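Local coordinates for hypothetical protein BACOVA_04980 (Bacteroides ovatus, PDB 3UFI) that is probably a fimbrial (FimA-like) subunit involved in cell adhesion, built as a fimbrillin-like beta protein, at residues I66-E71 against F76-E81; A36-D41 against A100-Q105; G124-T129 against P133-L138; Y250-N255 against Y262-T267. All coordinates share one frame; numbering follows the deposited sequence.

Interaction 1 (I66-E71 against F76-E81); sequences IQYRNE and FRVVNE. With SO4 (sulfate ion), chain D.
With CG anti to its own carbonyl carbon (chi1 -76°), Tyr-68 lays its ring along Val-78, whose chi1 of 79° turns CG2 anti to the backbone N and sets it over one ring face. The two form a non-hydrogen-bonded pair in the antiparallel beta hairpin of strands 66-72 and 75-78. Val-78 CG2 stands 3.9 Å from the Tyr-68 ring centroid, a CH-pi contact displaced toward the rim. A broad ring suits this buried place, because it also packs on Ile-44 and Val-46 of strand 43-51. A serine in its place would probably leave Val-78 CG2 without its aromatic support and open a gap against those two side chains. The next pair, Arg-69 and Arg-77, is hydrogen-bonded both ways: Arg-69 N reaches Arg-77 O at 2.8 Å, and Arg-77 N reaches Arg-69 O at 2.9 Å. Past strand 75-78, Val-79 N still bonds Gln-67 O at 3.0 Å, and one water joins that oxygen to Val-79 O. Asn-70 pairs with Phe-76: its CA and ND2 lie over the phenyl ring off-centre, while ND2 bonds Gly-73 O. On the face carrying the arginines, Glu-71 joins both in a loose salt-bridge network, although Arg-69 is held chiefly by Asp-41. Glu-71 OE2 is 3.8 Å from Arg-77 NH1 and well out of the guanidinium plane, so charge alone links them. A sulfate, probably from the crystallisation liquor, rests O1 above one face of that guanidinium, while Arg-77 NH2 makes a weak 2.8 Å bond to sulfate O3.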
# COMPACT_ATOMS: atom_id res chain seq x y z
N ILE A 66 10.27 -11.85 -9.83
CA ILE A 66 11.71 -11.76 -9.61
C ILE A 66 11.92 -10.68 -8.58
O ILE A 66 11.44 -9.57 -8.79
CB ILE A 66 12.50 -11.52 -10.94
CG1 ILE A 66 12.19 -12.61 -12.01
CG2 ILE A 66 14.02 -11.38 -10.68
CD1 ILE A 66 12.46 -14.13 -11.62
N GLN A 67 12.62 -10.98 -7.48
CA GLN A 67 12.84 -10.00 -6.42
C GLN A 67 13.95 -9.00 -6.77
O GLN A 67 15.03 -9.40 -7.18
CB GLN A 67 13.16 -10.69 -5.09
CG GLN A 67 13.08 -9.70 -3.91
CD GLN A 67 13.51 -10.26 -2.59
OE1 GLN A 67 13.35 -9.63 -1.56
NE2 GLN A 67 14.09 -11.44 -2.57
N TYR A 68 13.66 -7.71 -6.59
CA TYR A 68 14.55 -6.56 -6.74
C TYR A 68 14.52 -5.80 -5.41
O TYR A 68 13.51 -5.79 -4.72
CB TYR A 68 14.15 -5.64 -7.92
CG TYR A 68 14.53 -6.18 -9.28
CD1 TYR A 68 13.83 -7.24 -9.86
CD2 TYR A 68 15.60 -5.64 -9.99
CE1 TYR A 68 14.19 -7.74 -11.11
CE2 TYR A 68 15.98 -6.15 -11.23
CZ TYR A 68 15.28 -7.21 -11.78
OH TYR A 68 15.62 -7.67 -13.02
N ARG A 69 15.66 -5.22 -5.02
CA ARG A 69 15.77 -4.45 -3.78
C ARG A 69 16.08 -3.00 -4.12
O ARG A 69 16.87 -2.74 -5.02
CB ARG A 69 16.88 -5.06 -2.90
CG ARG A 69 17.04 -4.39 -1.54
CD ARG A 69 18.21 -4.99 -0.80
NE ARG A 69 18.53 -4.24 0.42
CZ ARG A 69 19.36 -3.20 0.47
NH1 ARG A 69 19.94 -2.75 -0.64
NH2 ARG A 69 19.60 -2.59 1.62
N ASN A 70 15.53 -2.06 -3.35
CA ASN A 70 15.85 -0.64 -3.52
C ASN A 70 17.30 -0.40 -3.09
O ASN A 70 17.65 -0.71 -1.97
CB ASN A 70 14.87 0.23 -2.73
CG ASN A 70 15.17 1.70 -2.85
OD1 ASN A 70 15.59 2.36 -1.90
ND2 ASN A 70 15.04 2.23 -4.04
N GLU A 71 18.15 0.06 -4.02
CA GLU A 71 19.56 0.35 -3.77
C GLU A 71 19.64 1.74 -3.11
O GLU A 71 20.01 1.85 -1.94
CB GLU A 71 20.37 0.27 -5.07
CG GLU A 71 21.88 0.41 -4.88
CD GLU A 71 22.66 -0.80 -4.41
OE1 GLU A 71 22.13 -1.59 -3.59
OE2 GLU A 71 23.82 -0.95 -4.84
N PHE A 76 16.54 0.23 -8.38
CA PHE A 76 16.45 -1.13 -7.87
C PHE A 76 17.52 -2.02 -8.45
O PHE A 76 17.91 -1.87 -9.61
CB PHE A 76 15.06 -1.73 -8.16
CG PHE A 76 13.97 -1.11 -7.32
CD1 PHE A 76 13.41 0.12 -7.65
CD2 PHE A 76 13.49 -1.77 -6.18
CE1 PHE A 76 12.41 0.70 -6.86
CE2 PHE A 76 12.49 -1.19 -5.39
CZ PHE A 76 11.95 0.03 -5.74
N ARG A 77 17.99 -2.97 -7.65
CA ARG A 77 18.98 -3.96 -8.10
C ARG A 77 18.43 -5.32 -7.81
O ARG A 77 17.82 -5.50 -6.77
CB ARG A 77 20.35 -3.74 -7.43
CG ARG A 77 21.16 -2.68 -8.17
CD ARG A 77 22.48 -2.36 -7.51
NE ARG A 77 23.55 -3.28 -7.88
CZ ARG A 77 23.97 -4.30 -7.13
NH1 ARG A 77 23.39 -4.57 -5.97
NH2 ARG A 77 24.97 -5.07 -7.55
N VAL A 78 18.63 -6.27 -8.72
CA VAL A 78 18.12 -7.62 -8.51
C VAL A 78 18.72 -8.24 -7.21
O VAL A 78 19.86 -7.95 -6.86
CB VAL A 78 18.31 -8.55 -9.75
CG1 VAL A 78 19.73 -9.10 -9.87
CG2 VAL A 78 17.28 -9.69 -9.73
N VAL A 79 17.93 -9.05 -6.52
CA VAL A 79 18.43 -9.74 -5.32
C VAL A 79 19.13 -11.01 -5.77
O VAL A 79 18.54 -11.85 -6.47
CB VAL A 79 17.32 -9.99 -4.26
CG1 VAL A 79 17.83 -10.89 -3.11
CG2 VAL A 79 16.79 -8.65 -3.71
N ASN A 80 20.40 -11.12 -5.38
CA ASN A 80 21.24 -12.28 -5.63
C ASN A 80 21.82 -12.79 -4.33
O ASN A 80 22.74 -12.18 -3.80
CB ASN A 80 22.37 -11.95 -6.60
CG ASN A 80 21.96 -11.65 -8.00
OD1 ASN A 80 21.05 -12.26 -8.56
ND2 ASN A 80 22.66 -10.72 -8.60
N GLU A 81 21.26 -13.87 -3.79
CA GLU A 81 21.81 -14.51 -2.59
C GLU A 81 22.64 -15.66 -3.07
O GLU A 81 22.20 -16.44 -3.92
CB GLU A 81 20.72 -14.96 -1.60
CG GLU A 81 20.06 -13.82 -0.86
CD GLU A 81 18.77 -14.21 -0.15
OE1 GLU A 81 18.84 -14.88 0.91
OE2 GLU A 81 17.69 -13.87 -0.69
S SO4 D . 23.83 -6.92 -10.66
O1 SO4 D . 22.63 -6.47 -9.96
O2 SO4 D . 23.73 -6.52 -12.07
O3 SO4 D . 25.01 -6.28 -10.06
O4 SO4 D . 23.97 -8.38 -10.56
O HOH W 1 15.89 -12.15 -7.16
O HOH W 2 15.84 -12.25 0.16

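Interaction 2 (A36-D41 against A100-Q105); sequences AAWGSD and AYYPYQ
Trp-38 turns the edge of its six-membered ring toward the face of Tyr-102, an offset edge-to-face pair with centroids 6.0 Å apart and planes at 67°. The contact is small: Trp-38 CZ3 meets Tyr-102 CD2 at 4.0 Å, and CD2 lies close to the indole plane. With CG anti to the backbone N (chi1 165°), the tyrosine side chain leans toward the loop, and the two side chains run in contrary senses alongside each other. The opposite face of the Tyr-102 ring is filled from its own segment: Pro-103 CB sits 3.8 Å above the ring plane, over its centre, a placement consistent with the cis peptide bond before the proline. The closer-packed part is this ring, with Pro-103 over one face and the Trp-38 edge near the rim on the other side. Elsewhere the segments stand well apart, even the nearest CA atoms, those of Trp-38 and Tyr-102, being 10.6 Å distant. Ala-36, Ala-37 and Ser-40 lie on the solvent side, where small residues suit an exposed loop. An indole suits the junction because its broad, mostly carbon ring system can meet several rings while its one polar atom, NE1, is satisfied by Gly-19 O. Trp-38 also makes edge-to-face pairs with Phe-76 and Phe-155, and both Trp-38 and Tyr-102 rest on Ile-44. The loop before strand 43-51 thus folds its tryptophan over the mixed sheet, between strand 16-25, strand 66-72 and the end of strand 95-102.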
# COMPACT_ATOMS: atom_id res chain seq x y z
N ALA A 36 11.92 9.21 -4.52
CA ALA A 36 12.79 9.41 -3.37
C ALA A 36 12.08 9.09 -2.05
O ALA A 36 12.62 9.41 -0.99
CB ALA A 36 13.33 10.85 -3.38
N ALA A 37 10.95 8.36 -2.10
CA ALA A 37 10.14 7.96 -0.94
C ALA A 37 10.16 6.42 -0.69
O ALA A 37 9.20 5.89 -0.12
CB ALA A 37 8.71 8.42 -1.14
N TRP A 38 11.21 5.71 -1.13
CA TRP A 38 11.33 4.28 -0.87
C TRP A 38 12.13 4.09 0.41
O TRP A 38 13.04 4.88 0.66
CB TRP A 38 12.07 3.55 -2.04
CG TRP A 38 11.32 3.46 -3.33
CD1 TRP A 38 11.48 4.26 -4.42
CD2 TRP A 38 10.29 2.52 -3.66
NE1 TRP A 38 10.61 3.87 -5.42
CE2 TRP A 38 9.89 2.78 -4.99
CE3 TRP A 38 9.68 1.46 -2.97
CZ2 TRP A 38 8.91 2.03 -5.64
CZ3 TRP A 38 8.72 0.69 -3.63
CH2 TRP A 38 8.34 0.99 -4.94
N GLY A 39 11.86 3.02 1.15
CA GLY A 39 12.67 2.62 2.29
C GLY A 39 13.92 1.95 1.74
O GLY A 39 13.87 1.34 0.66
N SER A 40 15.04 2.04 2.47
CA SER A 40 16.33 1.50 2.04
C SER A 40 16.37 -0.02 1.70
O SER A 40 17.20 -0.44 0.90
CB SER A 40 17.39 1.78 3.11
OG SER A 40 18.67 1.37 2.65
N ASP A 41 15.52 -0.84 2.31
CA ASP A 41 15.60 -2.27 2.00
C ASP A 41 14.31 -2.76 1.29
O ASP A 41 14.02 -3.95 1.31
CB ASP A 41 15.83 -3.05 3.32
CG ASP A 41 16.09 -4.55 3.21
OD1 ASP A 41 16.96 -4.95 2.40
OD2 ASP A 41 15.41 -5.33 3.93
N ALA A 100 4.82 -4.96 -11.79
CA ALA A 100 5.62 -5.00 -10.58
C ALA A 100 4.73 -4.71 -9.39
O ALA A 100 3.68 -4.09 -9.55
CB ALA A 100 6.79 -4.02 -10.67
N TYR A 101 5.12 -5.20 -8.21
CA TYR A 101 4.33 -4.95 -7.01
C TYR A 101 5.25 -4.86 -5.81
O TYR A 101 6.36 -5.35 -5.85
CB TYR A 101 3.25 -6.04 -6.81
CG TYR A 101 3.84 -7.32 -6.26
CD1 TYR A 101 4.44 -8.26 -7.11
CD2 TYR A 101 3.89 -7.55 -4.88
CE1 TYR A 101 5.04 -9.40 -6.60
CE2 TYR A 101 4.51 -8.70 -4.37
CZ TYR A 101 5.08 -9.62 -5.23
OH TYR A 101 5.69 -10.74 -4.73
N TYR A 102 4.76 -4.25 -4.75
CA TYR A 102 5.42 -4.11 -3.46
C TYR A 102 4.37 -4.45 -2.38
O TYR A 102 3.22 -4.10 -2.59
CB TYR A 102 5.95 -2.66 -3.29
CG TYR A 102 6.32 -2.30 -1.86
CD1 TYR A 102 5.34 -1.88 -0.95
CD2 TYR A 102 7.63 -2.43 -1.40
CE1 TYR A 102 5.66 -1.63 0.39
CE2 TYR A 102 7.95 -2.18 -0.06
CZ TYR A 102 6.96 -1.79 0.82
OH TYR A 102 7.27 -1.51 2.13
N PRO A 103 4.71 -5.03 -1.20
CA PRO A 103 6.01 -5.60 -0.80
C PRO A 103 6.19 -7.00 -1.37
O PRO A 103 5.25 -7.83 -1.34
CB PRO A 103 5.94 -5.62 0.74
CG PRO A 103 4.48 -5.40 1.12
CD PRO A 103 3.68 -5.26 -0.16
N TYR A 104 7.40 -7.30 -1.85
CA TYR A 104 7.71 -8.63 -2.37
C TYR A 104 7.40 -9.74 -1.38
O TYR A 104 7.69 -9.63 -0.19
CB TYR A 104 9.21 -8.74 -2.72
CG TYR A 104 9.54 -10.06 -3.40
CD1 TYR A 104 9.35 -10.22 -4.76
CD2 TYR A 104 10.04 -11.14 -2.66
CE1 TYR A 104 9.64 -11.43 -5.40
CE2 TYR A 104 10.32 -12.36 -3.29
CZ TYR A 104 10.15 -12.48 -4.66
OH TYR A 104 10.41 -13.63 -5.34
N GLN A 105 6.92 -10.86 -1.90
CA GLN A 105 6.84 -12.11 -1.15
C GLN A 105 6.96 -13.25 -2.16
O GLN A 105 6.76 -13.05 -3.35
CB GLN A 105 5.59 -12.22 -0.27
CG GLN A 105 4.28 -12.41 -1.01
CD GLN A 105 3.21 -12.78 -0.02
OE1 GLN A 105 2.82 -13.94 0.14
NE2 GLN A 105 2.73 -11.78 0.69

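Interaction 3 (G124-T129 against P133-L138)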
# COMPACT_ATOMS: atom_id res chain seq x y z
N GLY A 124 -5.05 -4.03 13.90
CA GLY A 124 -4.49 -2.77 14.38
C GLY A 124 -3.00 -2.87 14.59
O GLY A 124 -2.29 -1.88 14.44
N ALA A 125 -2.51 -4.10 14.87
CA ALA A 125 -1.09 -4.40 15.04
C ALA A 125 -0.33 -4.15 13.72
O ALA A 125 0.87 -3.89 13.76
CB ALA A 125 -0.90 -5.84 15.49
N ASP A 126 -1.03 -4.21 12.57
CA ASP A 126 -0.46 -3.92 11.25
C ASP A 126 -0.29 -2.43 11.00
O ASP A 126 0.26 -2.07 9.96
CB ASP A 126 -1.37 -4.47 10.15
CG ASP A 126 -1.37 -5.97 10.03
OD1 ASP A 126 -0.27 -6.56 10.07
OD2 ASP A 126 -2.46 -6.55 9.81
N GLN A 127 -0.80 -1.57 11.90
CA GLN A 127 -0.85 -0.13 11.66
C GLN A 127 0.27 0.64 12.33
O GLN A 127 0.27 1.86 12.26
CB GLN A 127 -2.23 0.45 12.05
CG GLN A 127 -3.41 -0.34 11.47
CD GLN A 127 -3.49 -0.36 9.95
OE1 GLN A 127 -2.96 0.49 9.23
NE2 GLN A 127 -4.29 -1.28 9.43
N THR A 128 1.27 -0.05 12.88
CA THR A 128 2.42 0.62 13.48
C THR A 128 3.36 1.11 12.38
O THR A 128 3.24 0.68 11.23
CB THR A 128 3.15 -0.32 14.44
OG1 THR A 128 3.65 -1.43 13.69
CG2 THR A 128 2.25 -0.81 15.58
N THR A 129 4.34 1.97 12.75
CA THR A 129 5.35 2.51 11.84
C THR A 129 6.10 1.38 11.15
O THR A 129 6.29 1.44 9.93
CB THR A 129 6.32 3.43 12.60
OG1 THR A 129 5.56 4.45 13.23
CG2 THR A 129 7.33 4.10 11.69
N PRO A 133 4.02 -0.52 6.41
CA PRO A 133 4.52 -0.72 5.03
C PRO A 133 4.31 -2.14 4.46
O PRO A 133 4.28 -2.29 3.24
CB PRO A 133 6.03 -0.42 5.17
CG PRO A 133 6.13 0.50 6.35
CD PRO A 133 5.13 -0.12 7.31
N GLN A 134 4.11 -3.17 5.32
CA GLN A 134 3.90 -4.54 4.84
C GLN A 134 2.47 -4.79 4.32
O GLN A 134 2.23 -5.81 3.68
CB GLN A 134 4.28 -5.60 5.91
CG GLN A 134 5.66 -5.39 6.58
CD GLN A 134 6.77 -5.00 5.63
OE1 GLN A 134 7.00 -5.63 4.58
NE2 GLN A 134 7.52 -3.96 6.00
N ILE A 135 1.54 -3.87 4.56
CA ILE A 135 0.18 -4.01 4.02
C ILE A 135 -0.10 -2.88 3.01
O ILE A 135 -1.20 -2.79 2.50
CB ILE A 135 -0.91 -4.09 5.12
CG1 ILE A 135 -0.84 -2.88 6.10
CG2 ILE A 135 -0.82 -5.46 5.85
CD1 ILE A 135 -2.16 -2.56 6.86
N ASP A 136 0.91 -2.04 2.73
CA ASP A 136 0.77 -0.93 1.79
C ASP A 136 1.12 -1.42 0.38
O ASP A 136 2.17 -1.08 -0.15
CB ASP A 136 1.66 0.24 2.22
CG ASP A 136 1.40 1.57 1.51
OD1 ASP A 136 0.38 1.67 0.75
OD2 ASP A 136 2.18 2.51 1.74
N PHE A 137 0.22 -2.21 -0.20
CA PHE A 137 0.39 -2.84 -1.50
C PHE A 137 0.40 -1.84 -2.64
O PHE A 137 -0.50 -0.99 -2.75
CB PHE A 137 -0.67 -3.92 -1.74
CG PHE A 137 -0.57 -5.08 -0.78
CD1 PHE A 137 0.39 -6.07 -0.96
CD2 PHE A 137 -1.49 -5.23 0.25
CE1 PHE A 137 0.46 -7.16 -0.09
CE2 PHE A 137 -1.43 -6.33 1.11
CZ PHE A 137 -0.45 -7.29 0.93
N LEU A 138 1.46 -1.92 -3.46
CA LEU A 138 1.70 -1.07 -4.62
C LEU A 138 1.68 -1.90 -5.86
O LEU A 138 2.08 -3.05 -5.81
CB LEU A 138 3.05 -0.32 -4.53
CG LEU A 138 3.44 0.39 -3.23
CD1 LEU A 138 4.78 1.08 -3.38
CD2 LEU A 138 2.42 1.42 -2.84
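The amide of Gln-127 is the flat group of this contact, and the Ile-135 CD1 methyl approaches it from one side, 2.8 Å out of its plane and beyond its N and O end. There Ile-135 CD1 comes to 3.6 Å from Gln-127 NE2 and 3.9 Å from Gln-127 OE1. The polar atoms of this amide are bonded elsewhere, OE1 accepting from Ile-226 N and Gln-132 NE2, which lets a methyl lie against it without leaving them unpaired. Farther along, Pro-133 CD lies 3.3 Å from Thr-129 O. The proline, lacking an N-H, can only lay this carbon against the carbonyl oxygen, a contact without a hydrogen bond.

Ile-135 has the largest share of the contact. Its CG1 occupies the place between backbone N and carbonyl carbon (chi1 55°), and from there CD1 reaches the other segment and also rests 3.9 Å from Asp-126 CB. The aspartate offers its methylene to the isoleucine, while its OD2 accepts from Ser-123 N. A branched aliphatic chain suits this buried spot, for its methyl reaches both the methylene of Asp-126 and the amide end of Gln-127.

No hydrogen bond crosses the contact; each side is shaped by its own backbone. Gln-127 N bonds Gly-124 O at 3.0 Å, closing a type I-like turn, while on the other side Asp-136 N makes a weak bond to Pro-133 O. Asp-136 then centres an inverse gamma turn, closed by a weak bond from Phe-137 N to Ile-135 O. Two turns meeting through one isoleucine are the form taken here by the long connection from strand 117-118 to strand 138-146.

Interaction 4 (Y250-N255 against Y262-T267); sequences YMPVQN and YPYNVT
A Met-aromatic contact joins the loop after strand 245-250 to the residues leading into strand 266-268, with selenomethionine Met-251 set over the ring of Tyr-264. Met-251 SE lies 4.7 Å from the Tyr-264 ring centroid and Met-251 CE 4.1 Å, the long, pliant side chain bending so that its methyl lies over the ring centre. Pro-252 CD touches Tyr-264 CE2 at 3.7 Å. The phenol oxygen then works both ways. Tyr-264 OH donates to Pro-252 O at 2.9 Å, nearly in line with the C=O bond, and accepts from Gln-254 NE2 at 2.9 Å. A tyrosine suits the place because one buried hydroxyl satisfies both a backbone carbonyl and an amide. A phenylalanine would probably leave Pro-252 O and Gln-254 NE2 each without that mate and the amide freer to turn. Gln-254 NE2 also reaches a water, 3.0 Å away, that links it to Pro-263 O, while Gln-254 OE1 comes close to Tyr-262 CD2 at 3.4 Å. The OH of Tyr-262 takes its bond from Glu-257 N. Backbone bonds tie Tyr-262 and Tyr-264 to Ile-163, and Gln-254 to Met-232 just after strand 230-231, while Ile-275 of strand 273-275 touches both Pro-252 and Tyr-264.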
# COMPACT_ATOMS: atom_id res chain seq x y z
N TYR A 250 -20.97 6.47 16.17
CA TYR A 250 -21.01 5.84 14.86
C TYR A 250 -20.46 6.81 13.83
O TYR A 250 -20.70 8.01 13.92
CB TYR A 250 -22.44 5.39 14.49
CG TYR A 250 -22.85 4.13 15.21
CD1 TYR A 250 -22.41 2.88 14.77
CD2 TYR A 250 -23.63 4.18 16.35
CE1 TYR A 250 -22.75 1.71 15.45
CE2 TYR A 250 -24.00 3.02 17.03
CZ TYR A 250 -23.55 1.79 16.58
OH TYR A 250 -23.88 0.66 17.28
N MSE A 251 -19.71 6.28 12.87
CA MSE A 251 -19.09 7.05 11.81
C MSE A 251 -20.02 7.39 10.67
O MSE A 251 -20.80 6.52 10.28
CB MSE A 251 -17.93 6.24 11.16
CG MSE A 251 -17.00 5.54 12.13
SE MSE A 251 -15.23 6.27 12.06
CE MSE A 251 -14.55 5.52 10.47
N PRO A 252 -19.85 8.59 10.02
CA PRO A 252 -20.50 8.83 8.72
C PRO A 252 -19.80 7.93 7.69
O PRO A 252 -18.59 8.05 7.48
CB PRO A 252 -20.25 10.33 8.46
CG PRO A 252 -19.53 10.84 9.65
CD PRO A 252 -18.92 9.69 10.35
N VAL A 253 -20.51 6.97 7.12
CA VAL A 253 -19.85 5.98 6.26
C VAL A 253 -19.78 6.41 4.79
O VAL A 253 -20.57 7.23 4.32
CB VAL A 253 -20.50 4.57 6.40
CG1 VAL A 253 -20.51 4.12 7.85
CG2 VAL A 253 -21.91 4.52 5.79
N GLN A 254 -18.82 5.82 4.07
CA GLN A 254 -18.64 6.07 2.64
C GLN A 254 -17.92 4.91 1.99
O GLN A 254 -17.43 4.01 2.67
CB GLN A 254 -17.87 7.39 2.40
CG GLN A 254 -16.44 7.38 2.95
CD GLN A 254 -15.85 8.75 3.06
OE1 GLN A 254 -15.90 9.54 2.11
NE2 GLN A 254 -15.23 9.05 4.19
N ASN A 255 -17.82 4.95 0.67
CA ASN A 255 -17.09 3.99 -0.12
C ASN A 255 -15.57 4.33 -0.07
O ASN A 255 -15.18 5.47 -0.35
CB ASN A 255 -17.63 4.02 -1.56
CG ASN A 255 -17.00 3.00 -2.46
OD1 ASN A 255 -16.72 1.88 -2.07
ND2 ASN A 255 -16.77 3.37 -3.70
N TYR A 262 -9.19 8.85 3.43
CA TYR A 262 -10.48 9.36 3.91
C TYR A 262 -10.34 9.85 5.32
O TYR A 262 -10.44 9.08 6.27
CB TYR A 262 -11.59 8.29 3.77
CG TYR A 262 -11.76 7.86 2.33
CD1 TYR A 262 -10.93 6.89 1.77
CD2 TYR A 262 -12.69 8.48 1.51
CE1 TYR A 262 -11.04 6.54 0.43
CE2 TYR A 262 -12.83 8.11 0.17
CZ TYR A 262 -11.98 7.15 -0.37
OH TYR A 262 -12.11 6.77 -1.69
N PRO A 263 -10.11 11.17 5.48
CA PRO A 263 -9.93 11.72 6.83
C PRO A 263 -11.27 11.98 7.54
O PRO A 263 -12.29 12.27 6.91
CB PRO A 263 -9.12 13.00 6.60
CG PRO A 263 -8.83 13.05 5.09
CD PRO A 263 -9.89 12.21 4.46
N TYR A 264 -11.25 11.78 8.85
CA TYR A 264 -12.37 12.02 9.76
C TYR A 264 -11.91 12.92 10.86
O TYR A 264 -10.84 12.67 11.45
CB TYR A 264 -12.92 10.70 10.35
CG TYR A 264 -13.70 9.88 9.35
CD1 TYR A 264 -13.05 9.03 8.46
CD2 TYR A 264 -15.09 9.95 9.29
CE1 TYR A 264 -13.76 8.27 7.53
CE2 TYR A 264 -15.81 9.19 8.37
CZ TYR A 264 -15.14 8.33 7.51
OH TYR A 264 -15.84 7.59 6.58
N ASN A 265 -12.68 13.97 11.15
CA ASN A 265 -12.37 14.87 12.27
C ASN A 265 -13.04 14.33 13.49
O ASN A 265 -14.27 14.34 13.55
CB ASN A 265 -12.82 16.32 12.01
CG ASN A 265 -12.29 16.90 10.72
OD1 ASN A 265 -13.03 17.18 9.78
ND2 ASN A 265 -11.00 17.06 10.64
N VAL A 266 -12.25 13.79 14.43
CA VAL A 266 -12.77 13.25 15.69
C VAL A 266 -12.48 14.30 16.77
O VAL A 266 -11.32 14.55 17.11
CB VAL A 266 -12.15 11.87 15.99
CG1 VAL A 266 -12.72 11.29 17.28
CG2 VAL A 266 -12.36 10.92 14.82
N THR A 267 -13.53 14.96 17.28
CA THR A 267 -13.37 16.05 18.23
C THR A 267 -14.00 15.75 19.59
O THR A 267 -15.16 15.38 19.66
CB THR A 267 -13.97 17.36 17.64
OG1 THR A 267 -13.54 17.49 16.28
CG2 THR A 267 -13.53 18.63 18.40
O HOH W 3 -13.44 11.47 4.40

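In the fold
Interactions 1, 2 and 3 form a connected chain of contacts, while interaction 4 stands apart. Along the sequence interaction 1 is nested in the loop closed by interaction 2. They meet through a salt bridge, Arg-69 NE to Asp-41 OD1 at 2.6 Å, and through Phe-76 CZ against Trp-38 CE2 at 3.5 Å. Interaction 2 passes on to interaction 3 by a probable hydrogen bond, Leu-138 N to Tyr-102 O at 2.9 Å, where strands 95-102 and 138-146 pair. Interaction 4 has its centre about 20 Å from that of interaction 3 and 40 Å from that of interaction 1, across the centre of the chain. Of the four interactions, the sulfate lies at interaction 1, where Asn-87 also holds it.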